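Local coordinates for protein fimbrial subunit type 1 (Actinomyces oris, PDB 3UXF) that serves as the major structural subunit of fimbriae that are anchored to the bacterial cell wall, at residues T62-P67 and K169-V174; F79-L84 and Y138-T143; I209-Y214 and A286-N291. All blocks are in the same frame, centred on the assembly; numbering follows the deposited sequence.

Contact 1 (T62-P67 and K169-V174)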
# COMPACT_ATOMS: atom_id res chain seq x y z
N THR A 62 26.31 -4.03 -15.15
CA THR A 62 27.73 -4.25 -15.48
C THR A 62 28.15 -5.70 -15.59
O THR A 62 29.19 -5.99 -16.20
CB THR A 62 28.68 -3.60 -14.46
OG1 THR A 62 28.61 -4.28 -13.19
CG2 THR A 62 28.35 -2.12 -14.26
N GLY A 63 27.38 -6.62 -15.01
CA GLY A 63 27.80 -8.02 -14.92
C GLY A 63 28.67 -8.34 -13.72
O GLY A 63 28.99 -9.53 -13.45
N ASN A 64 29.03 -7.31 -12.98
CA ASN A 64 29.87 -7.49 -11.79
C ASN A 64 29.02 -7.47 -10.54
O ASN A 64 28.02 -6.75 -10.45
CB ASN A 64 30.89 -6.36 -11.69
CG ASN A 64 31.82 -6.30 -12.90
OD1 ASN A 64 32.22 -7.33 -13.43
ND2 ASN A 64 32.12 -5.10 -13.36
N GLU A 65 29.44 -8.22 -9.53
CA GLU A 65 28.73 -8.22 -8.25
C GLU A 65 28.78 -6.81 -7.65
O GLU A 65 29.81 -6.14 -7.70
CB GLU A 65 29.34 -9.23 -7.29
CG GLU A 65 28.56 -9.41 -6.01
CD GLU A 65 29.12 -10.51 -5.13
OE1 GLU A 65 30.12 -11.13 -5.53
OE2 GLU A 65 28.56 -10.75 -4.05
N ASP A 66 27.66 -6.37 -7.08
CA ASP A 66 27.56 -5.05 -6.47
C ASP A 66 27.16 -5.16 -5.00
O ASP A 66 25.98 -5.14 -4.67
CB ASP A 66 26.54 -4.20 -7.23
CG ASP A 66 26.57 -2.74 -6.82
OD1 ASP A 66 27.34 -2.39 -5.91
OD2 ASP A 66 25.81 -1.95 -7.42
N PRO A 67 28.16 -5.29 -4.13
CA PRO A 67 27.93 -5.46 -2.69
C PRO A 67 27.23 -4.27 -2.03
O PRO A 67 27.76 -3.70 -1.09
CB PRO A 67 29.34 -5.59 -2.14
CG PRO A 67 30.16 -4.74 -3.04
CD PRO A 67 29.53 -4.82 -4.41
N LYS A 169 39.04 -7.13 -20.10
CA LYS A 169 38.70 -8.42 -19.50
C LYS A 169 37.36 -8.99 -19.93
O LYS A 169 36.37 -8.27 -20.02
CB LYS A 169 38.70 -8.30 -17.98
CG LYS A 169 40.06 -8.11 -17.35
CD LYS A 169 39.96 -8.20 -15.83
CE LYS A 169 41.34 -8.31 -15.19
NZ LYS A 169 42.19 -9.31 -15.89
N TRP A 170 37.34 -10.29 -20.16
CA TRP A 170 36.11 -11.03 -20.38
C TRP A 170 35.74 -11.54 -18.99
O TRP A 170 36.56 -12.13 -18.31
CB TRP A 170 36.34 -12.22 -21.31
CG TRP A 170 36.29 -11.92 -22.78
CD1 TRP A 170 37.32 -12.00 -23.66
CD2 TRP A 170 35.14 -11.53 -23.54
NE1 TRP A 170 36.90 -11.67 -24.92
CE2 TRP A 170 35.56 -11.37 -24.87
CE3 TRP A 170 33.80 -11.28 -23.22
CZ2 TRP A 170 34.69 -10.99 -25.89
CZ3 TRP A 170 32.94 -10.89 -24.23
CH2 TRP A 170 33.39 -10.75 -25.55
N ASN A 171 34.50 -11.30 -18.57
CA ASN A 171 34.05 -11.76 -17.27
C ASN A 171 33.20 -13.01 -17.42
O ASN A 171 32.12 -12.96 -17.99
CB ASN A 171 33.27 -10.66 -16.55
CG ASN A 171 32.63 -11.14 -15.26
OD1 ASN A 171 33.09 -12.09 -14.65
ND2 ASN A 171 31.56 -10.47 -14.85
N TYR A 172 33.70 -14.14 -16.92
CA TYR A 172 33.01 -15.42 -17.06
C TYR A 172 32.12 -15.75 -15.87
O TYR A 172 31.42 -16.76 -15.89
CB TYR A 172 34.02 -16.55 -17.29
CG TYR A 172 34.78 -16.45 -18.60
CD1 TYR A 172 34.36 -17.15 -19.72
CD2 TYR A 172 35.92 -15.68 -18.71
CE1 TYR A 172 35.05 -17.08 -20.91
CE2 TYR A 172 36.62 -15.60 -19.90
CZ TYR A 172 36.17 -16.30 -20.99
OH TYR A 172 36.86 -16.22 -22.18
N ASN A 173 32.15 -14.92 -14.85
CA ASN A 173 31.32 -15.12 -13.66
C ASN A 173 30.40 -13.92 -13.54
O ASN A 173 30.72 -12.94 -12.88
CB ASN A 173 32.20 -15.26 -12.43
CG ASN A 173 33.14 -16.45 -12.53
OD1 ASN A 173 34.35 -16.28 -12.67
ND2 ASN A 173 32.59 -17.65 -12.47
N VAL A 174 29.29 -13.99 -14.26
CA VAL A 174 28.39 -12.86 -14.39
C VAL A 174 27.34 -12.78 -13.29
O VAL A 174 26.75 -13.78 -12.89
CB VAL A 174 27.70 -12.89 -15.77
CG1 VAL A 174 26.72 -11.74 -15.90
CG2 VAL A 174 28.73 -12.84 -16.88
O HOH W 1 31.36 -7.82 -15.99

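Contact 2 (F79-L84 and Y138-T143)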
# COMPACT_ATOMS: atom_id res chain seq x y z
N PHE A 79 14.31 -19.45 -11.03
CA PHE A 79 14.75 -18.93 -12.32
C PHE A 79 15.10 -20.07 -13.23
O PHE A 79 15.67 -21.06 -12.77
CB PHE A 79 15.97 -18.01 -12.17
CG PHE A 79 15.59 -16.65 -11.66
CD1 PHE A 79 15.23 -15.67 -12.54
CD2 PHE A 79 15.58 -16.38 -10.30
CE1 PHE A 79 14.84 -14.39 -12.09
CE2 PHE A 79 15.17 -15.12 -9.85
CZ PHE A 79 14.85 -14.12 -10.76
N THR A 80 14.71 -19.94 -14.48
CA THR A 80 15.11 -20.89 -15.51
C THR A 80 16.02 -20.16 -16.50
O THR A 80 15.74 -19.04 -16.90
CB THR A 80 13.89 -21.41 -16.24
OG1 THR A 80 13.11 -22.18 -15.33
CG2 THR A 80 14.32 -22.29 -17.42
N ILE A 81 17.12 -20.80 -16.89
CA ILE A 81 17.91 -20.26 -17.98
C ILE A 81 17.80 -21.18 -19.19
O ILE A 81 17.81 -22.41 -19.04
CB ILE A 81 19.39 -20.03 -17.56
CG1 ILE A 81 20.09 -21.34 -17.19
CG2 ILE A 81 19.42 -19.08 -16.38
CD1 ILE A 81 21.60 -21.16 -16.92
N THR A 82 17.68 -20.60 -20.38
CA THR A 82 17.61 -21.41 -21.59
C THR A 82 18.72 -20.98 -22.54
O THR A 82 18.81 -19.80 -22.88
CB THR A 82 16.27 -21.24 -22.29
OG1 THR A 82 15.23 -21.61 -21.38
CG2 THR A 82 16.21 -22.11 -23.55
N LYS A 83 19.61 -21.90 -22.95
CA LYS A 83 20.68 -21.52 -23.88
C LYS A 83 20.14 -21.16 -25.26
O LYS A 83 19.24 -21.82 -25.76
CB LYS A 83 21.72 -22.65 -24.02
CG LYS A 83 23.01 -22.19 -24.71
CD LYS A 83 24.09 -23.31 -24.64
CE LYS A 83 24.88 -23.47 -25.94
NZ LYS A 83 25.61 -22.30 -26.44
N LEU A 84 20.67 -20.08 -25.83
CA LEU A 84 20.21 -19.64 -27.15
C LEU A 84 21.10 -20.24 -28.20
O LEU A 84 22.27 -20.58 -27.93
CB LEU A 84 20.21 -18.12 -27.25
CG LEU A 84 19.36 -17.41 -26.19
CD1 LEU A 84 19.30 -15.92 -26.49
CD2 LEU A 84 17.95 -18.01 -26.07
N TYR A 138 22.12 -16.79 -22.86
CA TYR A 138 21.00 -17.42 -22.18
C TYR A 138 19.82 -16.48 -22.01
O TYR A 138 19.99 -15.30 -21.73
CB TYR A 138 21.41 -17.91 -20.80
CG TYR A 138 22.35 -19.09 -20.81
CD1 TYR A 138 21.88 -20.38 -20.64
CD2 TYR A 138 23.71 -18.92 -21.00
CE1 TYR A 138 22.73 -21.46 -20.66
CE2 TYR A 138 24.57 -19.99 -21.02
CZ TYR A 138 24.07 -21.26 -20.85
OH TYR A 138 24.93 -22.33 -20.86
N LEU A 139 18.62 -17.04 -22.17
CA LEU A 139 17.40 -16.32 -21.89
C LEU A 139 17.06 -16.69 -20.46
O LEU A 139 16.94 -17.87 -20.13
CB LEU A 139 16.29 -16.75 -22.84
CG LEU A 139 14.95 -16.02 -22.69
CD1 LEU A 139 15.14 -14.53 -22.92
CD2 LEU A 139 13.94 -16.59 -23.67
N VAL A 140 16.92 -15.69 -19.60
CA VAL A 140 16.66 -15.92 -18.18
C VAL A 140 15.25 -15.50 -17.84
O VAL A 140 14.85 -14.36 -18.10
CB VAL A 140 17.65 -15.14 -17.32
CG1 VAL A 140 17.46 -15.48 -15.82
CG2 VAL A 140 19.10 -15.44 -17.78
N SER A 141 14.49 -16.41 -17.25
CA SER A 141 13.10 -16.12 -16.93
C SER A 141 12.75 -16.58 -15.52
O SER A 141 13.14 -17.66 -15.07
CB SER A 141 12.20 -16.81 -17.97
OG SER A 141 10.83 -16.53 -17.69
N GLU A 142 11.97 -15.76 -14.81
CA GLU A 142 11.48 -16.18 -13.51
C GLU A 142 10.26 -17.08 -13.69
O GLU A 142 9.22 -16.62 -14.16
CB GLU A 142 11.11 -14.96 -12.67
CG GLU A 142 10.71 -15.28 -11.26
CD GLU A 142 10.56 -14.02 -10.41
OE1 GLU A 142 11.38 -13.09 -10.55
OE2 GLU A 142 9.64 -13.97 -9.57
N THR A 143 10.41 -18.35 -13.36
CA THR A 143 9.39 -19.34 -13.74
C THR A 143 8.52 -19.85 -12.60
O THR A 143 7.54 -20.58 -12.84
CB THR A 143 10.05 -20.54 -14.45
OG1 THR A 143 11.19 -20.97 -13.70
CG2 THR A 143 10.48 -20.15 -15.86
O HOH W 2 14.57 -19.49 -19.77

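Contact 3 (I209-Y214 and A286-N291)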
# COMPACT_ATOMS: atom_id res chain seq x y z
N ILE A 209 0.38 -1.91 -13.78
CA ILE A 209 -0.27 -2.70 -14.81
C ILE A 209 0.84 -3.39 -15.63
O ILE A 209 1.79 -2.73 -16.02
CB ILE A 209 -1.06 -1.78 -15.75
CG1 ILE A 209 -2.19 -1.07 -14.96
CG2 ILE A 209 -1.66 -2.55 -16.88
CD1 ILE A 209 -2.82 0.10 -15.72
N PRO A 210 0.73 -4.71 -15.84
CA PRO A 210 1.77 -5.36 -16.66
C PRO A 210 1.86 -4.78 -18.07
O PRO A 210 0.84 -4.45 -18.64
CB PRO A 210 1.29 -6.82 -16.75
CG PRO A 210 0.40 -6.99 -15.57
CD PRO A 210 -0.24 -5.67 -15.29
N LYS A 211 3.07 -4.71 -18.62
CA LYS A 211 3.22 -4.34 -20.03
C LYS A 211 3.15 -5.59 -20.91
O LYS A 211 3.94 -6.51 -20.73
CB LYS A 211 4.55 -3.63 -20.24
CG LYS A 211 4.72 -3.06 -21.67
CD LYS A 211 6.06 -2.32 -21.78
CE LYS A 211 6.24 -1.63 -23.15
NZ LYS A 211 7.48 -0.79 -23.18
N VAL A 212 2.16 -5.65 -21.79
CA VAL A 212 2.02 -6.78 -22.72
C VAL A 212 2.11 -6.20 -24.13
O VAL A 212 2.01 -4.99 -24.28
CB VAL A 212 0.70 -7.54 -22.56
CG1 VAL A 212 0.57 -8.11 -21.12
CG2 VAL A 212 -0.49 -6.65 -22.90
N ASP A 213 2.29 -7.06 -25.15
CA ASP A 213 2.50 -6.60 -26.53
C ASP A 213 1.17 -6.31 -27.17
O ASP A 213 0.62 -7.10 -27.96
CB ASP A 213 3.29 -7.65 -27.33
CG ASP A 213 3.33 -7.33 -28.83
OD1 ASP A 213 3.27 -6.13 -29.20
OD2 ASP A 213 3.43 -8.29 -29.63
N TYR A 214 0.61 -5.16 -26.80
CA TYR A 214 -0.72 -4.84 -27.24
C TYR A 214 -0.88 -4.85 -28.78
O TYR A 214 -1.82 -5.45 -29.30
CB TYR A 214 -1.16 -3.50 -26.61
CG TYR A 214 -2.57 -3.20 -26.96
CD1 TYR A 214 -3.62 -3.74 -26.22
CD2 TYR A 214 -2.88 -2.42 -28.08
CE1 TYR A 214 -4.91 -3.50 -26.56
CE2 TYR A 214 -4.18 -2.20 -28.44
CZ TYR A 214 -5.20 -2.73 -27.68
OH TYR A 214 -6.50 -2.53 -28.01
N ALA A 286 -3.20 1.11 -22.41
CA ALA A 286 -2.72 2.29 -21.70
C ALA A 286 -1.30 2.10 -21.21
O ALA A 286 -0.48 3.01 -21.30
CB ALA A 286 -3.68 2.65 -20.51
N ARG A 287 -1.00 0.92 -20.68
CA ARG A 287 0.31 0.67 -20.14
C ARG A 287 1.33 0.56 -21.29
O ARG A 287 2.45 1.05 -21.15
CB ARG A 287 0.32 -0.64 -19.35
CG ARG A 287 1.70 -1.06 -18.83
CD ARG A 287 2.42 0.01 -18.03
NE ARG A 287 3.78 -0.44 -17.72
CZ ARG A 287 4.80 -0.29 -18.55
NH1 ARG A 287 4.61 0.32 -19.72
NH2 ARG A 287 6.02 -0.74 -18.24
N TYR A 288 0.95 -0.11 -22.37
CA TYR A 288 1.88 -0.30 -23.49
C TYR A 288 2.27 1.07 -24.04
O TYR A 288 3.46 1.33 -24.26
CB TYR A 288 1.24 -1.14 -24.60
CG TYR A 288 2.17 -1.33 -25.78
CD1 TYR A 288 3.21 -2.23 -25.70
CD2 TYR A 288 2.02 -0.58 -26.93
CE1 TYR A 288 4.10 -2.41 -26.78
CE2 TYR A 288 2.91 -0.75 -28.01
CZ TYR A 288 3.93 -1.67 -27.91
OH TYR A 288 4.82 -1.84 -28.96
N ASN A 289 1.28 1.95 -24.21
CA ASN A 289 1.54 3.32 -24.72
C ASN A 289 2.04 4.27 -23.65
O ASN A 289 2.32 5.44 -23.91
CB ASN A 289 0.26 3.97 -25.28
CG ASN A 289 -0.28 3.27 -26.50
OD1 ASN A 289 -1.48 3.39 -26.80
ND2 ASN A 289 0.57 2.57 -27.25
N GLY A 290 2.09 3.81 -22.41
CA GLY A 290 2.46 4.71 -21.35
C GLY A 290 3.80 4.37 -20.79
O GLY A 290 4.78 4.23 -21.51
N ASN A 291 3.87 4.22 -19.48
CA ASN A 291 5.10 3.75 -18.89
C ASN A 291 4.76 3.11 -17.57
O ASN A 291 3.58 2.83 -17.29
CB ASN A 291 6.07 4.92 -18.71
CG ASN A 291 5.52 5.98 -17.80
OD1 ASN A 291 4.71 5.70 -16.94
ND2 ASN A 291 5.96 7.23 -17.99
O HOH W 3 4.38 -2.35 -15.41
O HOH W 4 7.30 1.19 -20.88
O HOH W 5 5.62 -4.15 -29.59

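Contact 1 (T62-P67 and K169-V174)
Gly63 lies against Asn171 and Val174, and most of what joins them is polar. Asn171 ND2 comes to 3.1 Å from Gly63 O. A water gives the clear polar link. It accepts from Asn171 ND2 at 2.9 Å and donates to Asn64 OD1 and to Thr62 O, so one molecule ties both asparagines to the loop backbone. The two amide planes are turned 38° apart. The other end of the Asn64 amide, ND2, is bonded to Asn163.

Two side-chain turns shape the backbones. Thr62 OG1 accepts from Asn64 N at 3.1 Å, an ST turn. Asn171 OD1 accepts from Asn173 N at 3.0 Å, an Asx turn, with the donor above the carbonyl plane. Asn171 CG stands anti to its own N (chi1 173°), which sends ND2 across to the loop.

A CA-H...O contact runs from Val174 CA to Gly63 O at 3.5 Å. Apolar contact is slight: Val174 CG1 is 4.0 Å from Gly63 CA. Gly63 has a positive phi that suits glycine.

A backbone hydrogen bond between Gly63 and His175 extends the join. The Asx turn falls where strand 170-176 is interrupted. The loop between strands 44-48 and 78-84 packs here on that interrupted strand of the N-terminal pilin domain.

Contact 2 (F79-L84 and Y138-T143)
Strands 79-84 and 138-143 run antiparallel at 160°, their axes 4.4 Å apart at closest approach. Thr80 with Ser141 and Thr82 with Leu139 are the hydrogen-bonded pairs. Thr80 N to Ser141 O is 2.8 Å and nearly straight, at 175°. Thr82 and Leu139 likewise exchange a pair of N-H...O bonds. Phe79, Ile81 and Lys83 face Glu142, Val140 and Tyr138 in the non-hydrogen-bonded pairs.

The side chains of these three pairs share one face of the sheet. Lys83 CG lies over one face of the Tyr138 ring, toward its rim, and Lys83 CB is 3.7 Å from Tyr138 CE1. Ile81 CG1 sits between the backbone N and the carbonyl carbon (chi1 63°). This carries Ile81 CD1 to the same ring, 3.8 Å from Tyr138 CD1, and puts Ile81 CG2 beside Val140 CG2 at 3.9 Å. These are the two central strands of a four-stranded antiparallel sheet in the N-terminal pilin domain. Phe79 and Ile81 also touch Phe128, on a strand of the domain's other sheet. Glu142 CG lies over one face of the Phe79 ring, and Glu142 OE1 is 3.6 Å from Phe79 CZ. That carboxylate is held from outside by Lys49, in a salt bridge, and by Thr145.

On the other face, Thr80 OG1 donates to Thr143 OG1 at 2.8 Å. Thr143 OG1 is also bonded to Glu78. A water joins Thr82 OG1 to Leu139 O, adding a second bond to that carbonyl. At the end of the strand, Leu84 CD2 reaches Leu139 CB at 3.8 Å.

Contact 3 (I209-Y214 and A286-N291)
Lys211 and Tyr214 meet Arg287 and Tyr288, near the C-terminal part of helix 277-288. The loop leaving strand 201-208, part of a five-stranded antiparallel sheet, packs on this helix at the protein surface. Lys211 CB lies over the centre of one guanidinium face of Arg287, 3.7 Å above the plane. The lysine chain is extended and crosses the arginine at about a right angle, with Lys211 CD 3.6 Å from Arg287 NH1. Asn291 C lies over the opposite face, toward its rim. Nearer the helix, Ile209 CG2 packs on Arg287 CB at 3.7 Å. Arg287 CG stands opposite the backbone N (chi1 175°) and passes 3.3 Å from Ile209 O. A bend at chi2 (53°) then turns CD and the guanidinium toward Lys211.

The Tyr288 ring meets the loop farther on. Val212 O comes to 3.3 Å from Tyr288 CD1, and Lys211 CE approaches the same carbon. Tyr214 N lies over one face of the ring, toward the rim.

Waters tie the polar ends together. One lies in the guanidinium plane, accepts from Arg287 NE and donates to Ile209 O. Another accepts from both Lys211 NZ and Arg287 NH1, whose nitrogens stay 4.6 Å apart. It probably eases the meeting of two like charges.

Further out, Asp213 centres an inverse gamma turn, whose bond from Tyr214 N to Val212 O is weak. Tyr214 CB then meets Tyr288 CB. Tyr214 OH is bonded to Arg281 on the same helix, and Arg219 makes a cation-pi contact with the Tyr214 ring. Asp213 OD1 accepts from Gly216 N. The same oxygen also accepts from a water at 3.1 Å, and that water is 2.5 Å from Tyr288 OH.

How the contacts relate
From the N terminus, the loop after strand 44-48 supplies 62-67, and strand 78-84 follows with 79-84. The chain then passes two helices and several strands before 138-143 returns to close contact 2. Contact 1 closes later, at 169-174, so contact 2 is nested inside its loop. Both lie in the N-terminal pilin domain, with centres about 18 Å apart. Contact 2 is within one sheet, and contact 1 joins a loop to a strand of the other. Contact 3 comes afterwards in series. It closes a separate loop from 209-214 to 286-291, tying the region after strand 201-208 to helix 277-288. Its nearest atoms are about 13 Å from contact 2 and about 21 Å from contact 1.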